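Local coordinates for protein exoglucanase A (Cellulomonas fimi, PDB 7CBD) that hydrolyses the beta-1,4-glucosidic linkages of cellulose with inversion of anomeric configuration, releasing cellobiose from the non-reducing chain ends through its family 6 glycoside hydrolase catalytic domain, at residues Leu73-Val77 and Glu136-Ile142; Gly332-Asn336 and Asp386-Asp390; Leu38-Met42 and Phe420-Lys425. Residue numbers count along the deposited sequence, not the author numbering.

Interaction 1: residues Leu73-Val77 and Glu136-Ile142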
loop_
_atom_site.group_PDB
_atom_site.type_symbol
_atom_site.label_atom_id
_atom_site.label_comp_id
_atom_site.label_asym_id
_atom_site.label_seq_id
_atom_site.Cartn_x
_atom_site.Cartn_y
_atom_site.Cartn_z
ATOM N N LEU A 73 9.466 -4.658 -17.171
ATOM C CA LEU A 73 9.424 -6.099 -17.410
ATOM C C LEU A 73 10.755 -6.604 -17.961
ATOM O O LEU A 73 11.267 -7.647 -17.524
ATOM C CB LEU A 73 8.270 -6.442 -18.346
ATOM C CG LEU A 73 6.885 -6.176 -17.760
ATOM C CD1 LEU A 73 5.849 -6.215 -18.866
ATOM C CD2 LEU A 73 6.568 -7.210 -16.702
ATOM N N ASP A 74 11.341 -5.865 -18.908
ATOM C CA ASP A 74 12.659 -6.226 -19.428
ATOM C C ASP A 74 13.720 -6.180 -18.331
ATOM O O ASP A 74 14.576 -7.072 -18.244
ATOM C CB ASP A 74 13.052 -5.282 -20.562
ATOM C CG ASP A 74 12.210 -5.468 -21.812
ATOM O OD1 ASP A 74 11.570 -6.533 -21.983
ATOM O OD2 ASP A 74 12.203 -4.524 -22.639
ATOM N N ASN A 75 13.691 -5.139 -17.490
ATOM C CA ASN A 75 14.628 -5.075 -16.370
ATOM C C ASN A 75 14.440 -6.265 -15.446
ATOM O O ASN A 75 15.415 -6.828 -14.935
ATOM C CB ASN A 75 14.415 -3.804 -15.555
ATOM C CG ASN A 75 14.727 -2.544 -16.320
ATOM O OD1 ASN A 75 15.409 -2.565 -17.345
ATOM N ND2 ASN A 75 14.217 -1.419 -15.817
ATOM N N ALA A 76 13.183 -6.629 -15.183
ATOM C CA ALA A 76 12.902 -7.743 -14.289
ATOM C C ALA A 76 13.456 -9.054 -14.834
ATOM O O ALA A 76 13.999 -9.859 -14.068
ATOM C CB ALA A 76 11.400 -7.850 -14.021
ATOM N N VAL A 77 13.333 -9.311 -16.146
ATOM C CA VAL A 77 13.921 -10.568 -16.623
ATOM C C VAL A 77 15.436 -10.567 -16.464
ATOM O O VAL A 77 16.023 -11.591 -16.105
ATOM C CB VAL A 77 13.406 -11.119 -17.981
ATOM C CG1 VAL A 77 12.145 -10.471 -18.508
ATOM C CG2 VAL A 77 14.536 -11.350 -19.039
ATOM N N GLU A 136 8.183 -13.433 -23.713
ATOM C CA GLU A 136 9.420 -12.863 -23.194
ATOM C C GLU A 136 9.453 -12.813 -21.671
ATOM O O GLU A 136 10.539 -12.778 -21.083
ATOM C CB GLU A 136 9.596 -11.452 -23.756
ATOM C CG GLU A 136 10.836 -10.735 -23.276
ATOM C CD GLU A 136 12.108 -11.443 -23.695
ATOM O OE1 GLU A 136 13.106 -11.382 -22.941
ATOM O OE2 GLU A 136 12.113 -12.075 -24.773
ATOM N N TYR A 137 8.294 -12.807 -21.014
ATOM C CA TYR A 137 8.230 -12.611 -19.572
ATOM C C TYR A 137 7.851 -13.873 -18.815
ATOM O O TYR A 137 7.597 -13.807 -17.610
ATOM C CB TYR A 137 7.318 -11.429 -19.233
ATOM C CG TYR A 137 7.728 -10.215 -20.028
ATOM C CD1 TYR A 137 6.828 -9.551 -20.850
ATOM C CD2 TYR A 137 9.045 -9.773 -20.003
ATOM C CE1 TYR A 137 7.227 -8.460 -21.601
ATOM C CE2 TYR A 137 9.452 -8.691 -20.747
ATOM C CZ TYR A 137 8.546 -8.036 -21.542
ATOM O OH TYR A 137 8.953 -6.951 -22.281
ATOM N N GLU A 138 7.853 -15.030 -19.480
ATOM C CA GLU A 138 7.527 -16.271 -18.790
ATOM C C GLU A 138 8.526 -16.603 -17.687
ATOM O O GLU A 138 8.187 -17.352 -16.766
ATOM C CB GLU A 138 7.394 -17.415 -19.798
ATOM C CG GLU A 138 6.171 -17.260 -20.696
ATOM C CD GLU A 138 5.894 -18.476 -21.544
ATOM O OE1 GLU A 138 6.813 -19.302 -21.724
ATOM O OE2 GLU A 138 4.753 -18.603 -22.037
ATOM N N SER A 139 9.731 -16.040 -17.740
ATOM C CA SER A 139 10.768 -16.337 -16.759
ATOM C C SER A 139 10.637 -15.529 -15.472
ATOM O O SER A 139 11.458 -15.708 -14.564
ATOM C CB SER A 139 12.147 -16.099 -17.375
ATOM O OG SER A 139 12.266 -14.763 -17.824
ATOM N N ILE A 140 9.654 -14.638 -15.365
ATOM C CA ILE A 140 9.430 -13.882 -14.141
ATOM C C ILE A 140 8.014 -14.153 -13.643
ATOM O O ILE A 140 7.175 -14.718 -14.350
ATOM C CB ILE A 140 9.688 -12.368 -14.300
ATOM C CG1 ILE A 140 8.651 -11.733 -15.233
ATOM C CG2 ILE A 140 11.129 -12.113 -14.763
ATOM C CD1 ILE A 140 8.753 -10.231 -15.296
ATOM N N ARG A 141 7.768 -13.765 -12.399
ATOM C CA ARG A 141 6.440 -13.787 -11.810
ATOM C C ARG A 141 6.011 -12.349 -11.575
ATOM O O ARG A 141 6.836 -11.499 -11.237
ATOM C CB ARG A 141 6.455 -14.544 -10.478
ATOM C CG ARG A 141 6.901 -15.989 -10.609
ATOM C CD ARG A 141 7.115 -16.637 -9.253
ATOM N NE ARG A 141 7.457 -18.045 -9.412
ATOM C CZ ARG A 141 7.839 -18.855 -8.433
ATOM N NH1 ARG A 141 7.962 -18.408 -7.188
ATOM N NH2 ARG A 141 8.105 -20.122 -8.707
ATOM N N ILE A 142 4.726 -12.072 -11.765
ATOM C CA ILE A 142 4.177 -10.740 -11.543
ATOM C C ILE A 142 3.156 -10.843 -10.420
ATOM O O ILE A 142 2.195 -11.616 -10.518
ATOM C CB ILE A 142 3.554 -10.151 -12.822
ATOM C CG1 ILE A 142 4.606 -10.083 -13.950
ATOM C CG2 ILE A 142 2.949 -8.786 -12.519
ATOM C CD1 ILE A 142 4.540 -11.229 -14.939
HETATM O O HOH W 1 13.156 -8.999 -21.625
HETATM O O HOH W 2 14.455 -13.908 -16.525
#
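E136, on the exposed margin of the contact, reaches helix 69-83 mainly through solvent: one water donates to E136 OE1 at 2.7 Å and to D74 OD1 at 3.0 Å, so that two carboxylates share it. The backbone of E136 also lies against V77, with E136 O 3.8 Å from V77 CG1. Y137 makes the one direct hydrogen bond between the segments, from Y137 OH to D74 OD1 at 2.7 Å. Its ring lies against the helix: L73 CB sits 3.6 Å from the Y137 ring centroid and 18° off the ring normal, a CH-pi contact over the face, while V77 CG1 approaches the ring edge, 3.5 Å from Y137 CD2. K70, one turn earlier on the helix, forms a salt bridge with D74.

A type I turn from Y137 to I140, closed by I140 N to Y137 O at 3.2 Å, then redirects the chain into strand 141-146. This strand pairs in parallel with strand 87-93 in the central sheet of the distorted beta/alpha barrel of family 6, and helix 69-83 leads into that neighbouring strand, so the contact sets a helix against the entry to the next strand. Within the turn, S139 OG donates at 2.7 Å to a water that in turn donates to V77 O at 2.8 Å. I140 meets three helix residues, with I140 CG2 3.7 Å from V77 CA and I140 CD1 3.8 Å from A76 CB and 4.0 Å from L73 CD2. Farther along, I142 CG1 lies 4.4 Å from L73 CD2, beside F89 and L132, which both L73 and I142 touch.

Interaction 2: residues Gly332-Asn336 and Asp386-Asp390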
loop_
_atom_site.group_PDB
_atom_site.type_symbol
_atom_site.label_atom_id
_atom_site.label_comp_id
_atom_site.label_asym_id
_atom_site.label_seq_id
_atom_site.Cartn_x
_atom_site.Cartn_y
_atom_site.Cartn_z
ATOM N N GLY A 332 -7.958 7.469 10.068
ATOM C CA GLY A 332 -8.440 7.748 8.730
ATOM C C GLY A 332 -7.574 8.695 7.932
ATOM O O GLY A 332 -7.915 9.030 6.793
ATOM N N ALA A 333 -6.459 9.153 8.505
ATOM C CA ALA A 333 -5.603 10.142 7.852
ATOM C C ALA A 333 -4.693 9.412 6.871
ATOM O O ALA A 333 -3.651 8.858 7.245
ATOM C CB ALA A 333 -4.822 10.942 8.888
ATOM N N TRP A 334 -5.090 9.408 5.603
ATOM C CA TRP A 334 -4.389 8.634 4.587
ATOM C C TRP A 334 -3.391 9.451 3.787
ATOM O O TRP A 334 -2.528 8.861 3.131
ATOM C CB TRP A 334 -5.377 7.964 3.613
ATOM C CG TRP A 334 -6.198 8.943 2.823
ATOM C CD1 TRP A 334 -7.458 9.378 3.119
ATOM C CD2 TRP A 334 -5.811 9.621 1.616
ATOM N NE1 TRP A 334 -7.880 10.279 2.171
ATOM C CE2 TRP A 334 -6.890 10.443 1.237
ATOM C CE3 TRP A 334 -4.667 9.593 0.810
ATOM C CZ2 TRP A 334 -6.854 11.244 0.095
ATOM C CZ3 TRP A 334 -4.627 10.397 -0.319
ATOM C CH2 TRP A 334 -5.719 11.205 -0.670
ATOM N N CYS A 335 -3.474 10.782 3.813
ATOM C CA CYS A 335 -2.687 11.601 2.898
ATOM C C CYS A 335 -1.497 12.235 3.611
ATOM O O CYS A 335 -1.658 13.181 4.396
ATOM C CB CYS A 335 -3.527 12.658 2.190
ATOM S SG CYS A 335 -2.538 13.392 0.875
ATOM N N ASN A 336 -0.297 11.737 3.298
ATOM C CA ASN A 336 0.961 12.273 3.807
ATOM C C ASN A 336 0.911 12.599 5.300
ATOM O O ASN A 336 1.311 13.703 5.694
ATOM C CB ASN A 336 1.330 13.552 3.049
ATOM C CG ASN A 336 1.448 13.346 1.550
ATOM O OD1 ASN A 336 2.005 12.348 1.082
ATOM N ND2 ASN A 336 0.933 14.305 0.782
ATOM N N ASP A 386 -7.343 17.446 -3.095
ATOM C CA ASP A 386 -8.111 16.728 -2.085
ATOM C C ASP A 386 -7.751 17.304 -0.723
ATOM O O ASP A 386 -6.587 17.254 -0.315
ATOM C CB ASP A 386 -7.775 15.236 -2.128
ATOM C CG ASP A 386 -8.741 14.378 -1.312
ATOM O OD1 ASP A 386 -9.199 14.802 -0.228
ATOM O OD2 ASP A 386 -9.041 13.259 -1.765
ATOM N N ARG A 387 -8.750 17.836 -0.018
ATOM C CA ARG A 387 -8.485 18.481 1.261
ATOM C C ARG A 387 -8.016 17.513 2.339
ATOM O O ARG A 387 -7.518 17.967 3.374
ATOM C CB ARG A 387 -9.695 19.294 1.718
ATOM C CG ARG A 387 -9.978 20.486 0.826
ATOM C CD ARG A 387 -10.729 21.581 1.556
ATOM N NE ARG A 387 -9.864 22.279 2.504
ATOM C CZ ARG A 387 -10.289 23.120 3.443
ATOM N NH1 ARG A 387 -9.416 23.696 4.254
ATOM N NH2 ARG A 387 -11.586 23.371 3.578
ATOM N N MET A 388 -8.121 16.200 2.122
ATOM C CA MET A 388 -7.498 15.282 3.071
ATOM C C MET A 388 -5.978 15.414 3.087
ATOM O O MET A 388 -5.332 14.945 4.033
ATOM C CB MET A 388 -7.934 13.849 2.795
ATOM C CG MET A 388 -9.394 13.608 3.162
ATOM S SD MET A 388 -9.718 13.806 4.926
ATOM C CE MET A 388 -8.975 12.313 5.578
ATOM N N CYS A 389 -5.400 16.055 2.071
ATOM C CA CYS A 389 -3.973 16.342 1.993
ATOM C C CYS A 389 -3.642 17.740 2.493
ATOM O O CYS A 389 -2.478 18.152 2.438
ATOM C CB CYS A 389 -3.512 16.208 0.541
ATOM S SG CYS A 389 -3.813 14.594 -0.172
ATOM N N ASP A 390 -4.648 18.473 2.972
ATOM C CA ASP A 390 -4.551 19.886 3.307
ATOM C C ASP A 390 -4.289 20.045 4.799
ATOM O O ASP A 390 -5.155 19.677 5.614
ATOM C CB ASP A 390 -5.894 20.511 2.938
ATOM C CG ASP A 390 -5.985 22.005 3.198
ATOM O OD1 ASP A 390 -5.064 22.630 3.772
ATOM O OD2 ASP A 390 -7.042 22.554 2.828
HETATM O O HOH W 3 -10.001 11.472 0.398
HETATM O O HOH W 4 -5.282 12.515 5.419
HETATM O O HOH W 5 -0.064 16.597 2.346
#
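A disulfide next to the active site of this family 6 hydrolase joins two loops, 332-336 and 386-390: the side chain of C335 lies about 4 Å from that of D371, a predicted catalytic aspartate, and the side chain of W334 about 7 Å from that of D149, the predicted proton donor. The bond runs from C335 SG to C389 SG at 2.0 Å with a chi3 of 97°, close to the unstrained value, and brings the two cysteine CA atoms to 5.0 Å.

Side chains pack around the disulfide. C335 CB lies 3.4 Å from M388 O. W334 packs against M388, with W334 NE1 3.6 Å from M388 CB, and W334 CH2 lies 3.9 Å from C389 SG; that sulfur is 4.7 Å from the centroid of the six-membered ring and 40° off its normal, an oblique sulfur-aromatic contact. M388 CE reaches G332 O at 3.7 Å.

No direct hydrogen bond crosses the interface, but waters do. One accepts from C335 N at 3.0 Å and donates to M388 O at 2.8 Å; a second accepts from N336 ND2 and donates to C389 O, each at 2.9 Å; a third donates to D386 OD2 at 3.0 Å and accepts only weakly from W334 NE1 at 3.0 Å.

D386 OD1 accepts from M388 N at 2.9 Å, an Asx turn at the start of the short 3-10 segment 387-389, and R387 NE forms a salt bridge with D390 OD2 at 2.9 Å. With N336 N hydrogen-bonded to D371 OD2, these disulfide-linked loops beside the catalytic centre are consistent with the loop-enclosed active sites of family 6 cellobiohydrolases.

Interaction 3: residues Leu38-Met42 and Phe420-Lys425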
loop_
_atom_site.group_PDB
_atom_site.type_symbol
_atom_site.label_atom_id
_atom_site.label_comp_id
_atom_site.label_asym_id
_atom_site.label_seq_id
_atom_site.Cartn_x
_atom_site.Cartn_y
_atom_site.Cartn_z
ATOM N N LEU A 38 22.748 10.202 7.432
ATOM C CA LEU A 38 21.425 10.080 6.838
ATOM C C LEU A 38 21.529 9.696 5.369
ATOM O O LEU A 38 20.773 8.841 4.890
ATOM C CB LEU A 38 20.674 11.397 7.005
ATOM C CG LEU A 38 19.295 11.470 6.357
ATOM C CD1 LEU A 38 18.389 10.437 7.014
ATOM C CD2 LEU A 38 18.738 12.875 6.504
ATOM N N ALA A 39 22.476 10.297 4.643
ATOM C CA ALA A 39 22.708 9.906 3.256
ATOM C C ALA A 39 22.983 8.411 3.139
ATOM O O ALA A 39 22.487 7.753 2.219
ATOM C CB ALA A 39 23.864 10.716 2.668
ATOM N N ALA A 40 23.785 7.860 4.057
ATOM C CA ALA A 40 24.114 6.437 4.002
ATOM C C ALA A 40 22.874 5.567 4.195
ATOM O O ALA A 40 22.724 4.524 3.540
ATOM C CB ALA A 40 25.185 6.110 5.047
ATOM N N LYS A 41 21.974 5.974 5.097
ATOM C CA LYS A 41 20.724 5.239 5.279
ATOM C C LYS A 41 19.858 5.307 4.027
ATOM O O LYS A 41 19.259 4.305 3.619
ATOM C CB LYS A 41 19.950 5.810 6.464
ATOM C CG LYS A 41 20.581 5.578 7.827
ATOM C CD LYS A 41 19.717 6.258 8.885
ATOM C CE LYS A 41 20.076 5.861 10.300
ATOM N NZ LYS A 41 19.103 6.456 11.264
ATOM N N MET A 42 19.781 6.487 3.405
ATOM C CA MET A 42 19.036 6.608 2.155
ATOM C C MET A 42 19.605 5.684 1.084
ATOM O O MET A 42 18.848 5.052 0.341
ATOM C CB MET A 42 19.022 8.060 1.680
ATOM C CG MET A 42 18.262 8.991 2.602
ATOM S SD MET A 42 18.181 10.660 1.920
ATOM C CE MET A 42 16.987 11.415 3.021
ATOM N N PHE A 420 10.456 12.287 2.674
ATOM C CA PHE A 420 11.423 11.196 2.621
ATOM C C PHE A 420 12.455 11.312 3.735
ATOM O O PHE A 420 12.847 10.300 4.321
ATOM C CB PHE A 420 12.108 11.110 1.261
ATOM C CG PHE A 420 12.944 9.869 1.094
ATOM C CD1 PHE A 420 12.353 8.610 1.090
ATOM C CD2 PHE A 420 14.317 9.951 0.956
ATOM C CE1 PHE A 420 13.110 7.470 0.939
ATOM C CE2 PHE A 420 15.080 8.803 0.802
ATOM C CZ PHE A 420 14.476 7.566 0.791
ATOM N N VAL A 421 12.903 12.532 4.043
ATOM C CA VAL A 421 13.814 12.720 5.170
ATOM C C VAL A 421 13.195 12.157 6.445
ATOM O O VAL A 421 13.828 11.388 7.181
ATOM C CB VAL A 421 14.180 14.207 5.312
ATOM C CG1 VAL A 421 14.839 14.483 6.658
ATOM C CG2 VAL A 421 15.085 14.635 4.175
ATOM N N THR A 422 11.940 12.527 6.717
ATOM C CA THR A 422 11.259 12.041 7.914
ATOM C C THR A 422 11.059 10.531 7.866
ATOM O O THR A 422 11.257 9.842 8.875
ATOM C CB THR A 422 9.919 12.758 8.055
ATOM O OG1 THR A 422 10.164 14.151 8.264
ATOM C CG2 THR A 422 9.116 12.207 9.227
ATOM N N LEU A 423 10.674 9.999 6.698
ATOM C CA LEU A 423 10.449 8.562 6.566
ATOM C C LEU A 423 11.698 7.772 6.925
ATOM O O LEU A 423 11.611 6.719 7.570
ATOM C CB LEU A 423 10.020 8.222 5.140
ATOM C CG LEU A 423 8.562 8.508 4.793
ATOM C CD1 LEU A 423 8.361 8.371 3.293
ATOM C CD2 LEU A 423 7.630 7.571 5.551
ATOM N N VAL A 424 12.871 8.258 6.510
ATOM C CA VAL A 424 14.118 7.558 6.805
ATOM C C VAL A 424 14.523 7.761 8.262
ATOM O O VAL A 424 14.871 6.806 8.965
ATOM C CB VAL A 424 15.218 7.993 5.820
ATOM C CG1 VAL A 424 16.551 7.341 6.173
ATOM C CG2 VAL A 424 14.818 7.638 4.400
ATOM N N LYS A 425 14.460 9.007 8.745
ATOM C CA LYS A 425 14.790 9.280 10.142
ATOM C C LYS A 425 13.925 8.460 11.086
ATOM O O LYS A 425 14.391 8.010 12.137
ATOM C CB LYS A 425 14.589 10.760 10.445
ATOM C CG LYS A 425 15.647 11.677 9.881
ATOM C CD LYS A 425 15.291 13.112 10.249
ATOM C CE LYS A 425 16.480 14.031 10.212
ATOM N NZ LYS A 425 17.077 14.105 8.869
HETATM O O HOH W 6 16.493 4.906 10.448
#
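Two helices of the catalytic domain, 36-45 and 417-425, pack nearly at right angles: their local axes cross at 88° with a closest approach of 10.2 Å, joining an early and a late part of the chain.

The interface is chiefly apolar. V424 points its CA-to-CB bond across and is met by L38 and K41, with V424 CG1 3.7 Å from both L38 CD1 and K41 CB, while V424 CG2 lies 4.1 Å from M42 CG. V421 lies beside it, with V421 CG1 4.2 Å from L38 CD2 and V421 CG2 3.9 Å from M42 CE. K425 NZ makes a close amine-to-methyl approach, 3.1 Å from L38 CD2.

A Met-aromatic contact adds to this: M42 SD is 5.0 Å from the F420 ring centroid and 74° off its normal, at the ring edge. F420 also meets the ring of W415 and touches helix 19-30.

One water bridges the segments, accepting from K41 NZ at 3.1 Å and donating to V424 O at 2.9 Å.

Interaction 3 spans the greatest length of sequence, since 377 residues separate its segments and both other contacts are nested within that loop. Inside it, interaction 1 closes before interaction 2 opens. The centres of interactions 1 and 2 lie about 35 Å apart, on opposite sides of the chain's centre; the nearest atoms of interactions 2 and 3 are about 8 Å apart. Interaction 1 belongs to the central sheet and an adjoining helix, and interaction 3 brings helix 417-425 back onto the early helix 36-45. N336 links interaction 2 to that late helix through Q419. The contacts thus tie separate parts of one catalytic domain together, interaction 2 alone joining loops beside the predicted catalytic D371.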